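PDB 1Z7M: ATP phosphoribosyltransferase regulatory subunit from Lactococcus lactis, which is required for the first step of histidine biosynthesis and may allow feedback regulation of ATP phosphoribosyltransferase activity by histidine. Local coordinates for residues B[190-195]-B[218-223]. Residues are numbered along the deposited sequence; the frame is centred on the assembly and turned at random.
Sequences QLADGS and NNFSKE
The ring of F220 points its CE2 and CZ end at the backbone of A192. CE2 lies 3.4 Å from A192 CA, and CZ lies 4.0 Å from A192 CB. D193 N is near the ring plane, at the edge; L191 O and A192 CA approach obliquely. One face carries N218 CB from its own segment, 3.4 Å above the plane and offset toward the rim. The ring of F214, in helix 208-217, also meets F220, with the planes about 50° apart. F220 CG is set beside the backbone N, anti to the carbonyl carbon (chi1 -60°). The ring's CE2 and CZ reach A192, just past the end of helix 182-191. An alanine at F220 would remove the ring and would probably open a gap beside A192 and leave F214 without its ring partner.

The contact joins the turn that ends helix 182-191 to the linker between helices 208-217 and 222-231. It lies in the small helical part of this class-II synthetase-like chain, set apart from its mixed sheet. In 190-195 the chain leaves helix 182-191 at A192 and makes a type I' turn from A192 to S195. S195 OG donates to A192 O in the carbonyl plane, at 3.1 Å. A192 and S195 also touch F214.

The second meeting is between D193 and N218. N218 ND2 lies beside D193 CB and the carboxylate. It is 3.3 Å from D193 OD2, but the angle is poor and no hydrogen bond forms. The carboxylate and amide planes are 67° apart. In 218-223 the chain leads on into helix 222-231. S221 is the N-cap of that helix: its OG bonds L224 N and donates to E223 OE1, which it meets from above the carboxylate plane.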
loop_
_atom_site.group_PDB
_atom_site.type_symbol
_atom_site.label_atom_id
_atom_site.label_comp_id
_atom_site.label_asym_id
_atom_site.label_seq_id
_atom_site.Cartn_x
_atom_site.Cartn_y
_atom_site.Cartn_z
ATOM N N GLN B 190 31.077 31.780 3.283
ATOM C CA GLN B 190 31.285 32.728 2.210
ATOM C C GLN B 190 32.751 33.191 2.193
ATOM O O GLN B 190 33.381 33.259 1.139
ATOM C CB GLN B 190 30.325 33.904 2.382
ATOM C CG GLN B 190 29.809 34.488 1.073
ATOM C CD GLN B 190 30.558 35.751 0.671
ATOM O OE1 GLN B 190 30.766 36.646 1.484
ATOM N NE2 GLN B 190 30.954 35.831 -0.586
ATOM N N LEU B 191 33.308 33.481 3.357
ATOM C CA LEU B 191 34.693 33.916 3.407
ATOM C C LEU B 191 35.651 32.773 3.109
ATOM O O LEU B 191 36.763 33.001 2.671
ATOM C CB LEU B 191 35.020 34.503 4.780
ATOM C CG LEU B 191 34.114 35.630 5.279
ATOM C CD1 LEU B 191 34.535 36.036 6.676
ATOM C CD2 LEU B 191 34.174 36.806 4.330
ATOM N N ALA B 192 35.240 31.539 3.358
ATOM C CA ALA B 192 36.133 30.426 3.090
ATOM C C ALA B 192 36.060 30.011 1.625
ATOM O O ALA B 192 35.897 28.828 1.316
ATOM C CB ALA B 192 35.793 29.249 3.988
ATOM N N ASP B 193 36.173 30.990 0.729
ATOM C CA ASP B 193 36.144 30.744 -0.709
ATOM C C ASP B 193 34.763 30.251 -1.160
ATOM O O ASP B 193 34.636 29.551 -2.167
ATOM C CB ASP B 193 37.241 29.732 -1.066
ATOM C CG ASP B 193 37.563 29.689 -2.558
ATOM O OD1 ASP B 193 37.773 30.757 -3.185
ATOM O OD2 ASP B 193 37.633 28.567 -3.103
ATOM N N GLY B 194 33.731 30.621 -0.405
ATOM C CA GLY B 194 32.378 30.218 -0.746
ATOM C C GLY B 194 32.199 28.721 -0.776
ATOM O O GLY B 194 31.170 28.216 -1.215
ATOM N N SER B 195 33.213 28.009 -0.307
ATOM C CA SER B 195 33.170 26.562 -0.274
ATOM C C SER B 195 32.279 26.157 0.896
ATOM O O SER B 195 32.758 25.938 2.007
ATOM C CB SER B 195 34.583 26.024 -0.084
ATOM O OG SER B 195 35.488 26.709 -0.929
ATOM N N ASN B 218 43.918 27.048 -0.329
ATOM C CA ASN B 218 43.513 28.456 -0.447
ATOM C C ASN B 218 44.469 29.544 0.053
ATOM O O ASN B 218 45.545 29.258 0.564
ATOM C CB ASN B 218 42.157 28.659 0.221
ATOM C CG ASN B 218 41.025 28.142 -0.621
ATOM O OD1 ASN B 218 40.884 26.935 -0.828
ATOM N ND2 ASN B 218 40.213 29.057 -1.131
ATOM N N ASN B 219 44.052 30.797 -0.099
ATOM C CA ASN B 219 44.867 31.924 0.317
ATOM C C ASN B 219 44.152 32.708 1.393
ATOM O O ASN B 219 43.975 33.909 1.249
ATOM C CB ASN B 219 45.129 32.870 -0.856
ATOM C CG ASN B 219 45.670 32.167 -2.085
ATOM O OD1 ASN B 219 46.182 31.045 -2.007
ATOM N ND2 ASN B 219 45.572 32.837 -3.236
ATOM N N PHE B 220 43.744 32.043 2.468
ATOM C CA PHE B 220 43.020 32.718 3.540
ATOM C C PHE B 220 43.911 33.595 4.376
ATOM O O PHE B 220 45.072 33.268 4.616
ATOM C CB PHE B 220 42.354 31.713 4.463
ATOM C CG PHE B 220 41.371 30.850 3.785
ATOM C CD1 PHE B 220 41.440 29.480 3.927
ATOM C CD2 PHE B 220 40.379 31.402 2.987
ATOM C CE1 PHE B 220 40.543 28.671 3.284
ATOM C CE2 PHE B 220 39.471 30.599 2.336
ATOM C CZ PHE B 220 39.552 29.231 2.484
ATOM N N SER B 221 43.347 34.706 4.841
ATOM C CA SER B 221 44.095 35.634 5.662
ATOM C C SER B 221 44.563 34.857 6.872
ATOM O O SER B 221 44.064 33.777 7.151
ATOM C CB SER B 221 43.216 36.807 6.097
ATOM O OG SER B 221 42.520 36.529 7.289
ATOM N N LYS B 222 45.537 35.389 7.585
ATOM C CA LYS B 222 46.033 34.720 8.770
ATOM C C LYS B 222 44.917 34.648 9.820
ATOM O O LYS B 222 44.822 33.690 10.576
ATOM C CB LYS B 222 47.282 35.426 9.301
ATOM C CG LYS B 222 47.873 34.789 10.548
ATOM C CD LYS B 222 49.107 35.539 11.020
ATOM C CE LYS B 222 49.698 34.902 12.267
ATOM N NZ LYS B 222 50.909 35.627 12.741
ATOM N N GLU B 223 44.070 35.671 9.863
ATOM C CA GLU B 223 42.956 35.698 10.805
ATOM C C GLU B 223 41.963 34.576 10.536
ATOM O O GLU B 223 41.624 33.829 11.438
ATOM C CB GLU B 223 42.183 37.015 10.723
ATOM C CG GLU B 223 42.966 38.248 11.084
ATOM C CD GLU B 223 44.096 38.491 10.114
ATOM O OE1 GLU B 223 43.830 38.584 8.892
ATOM O OE2 GLU B 223 45.253 38.587 10.572
#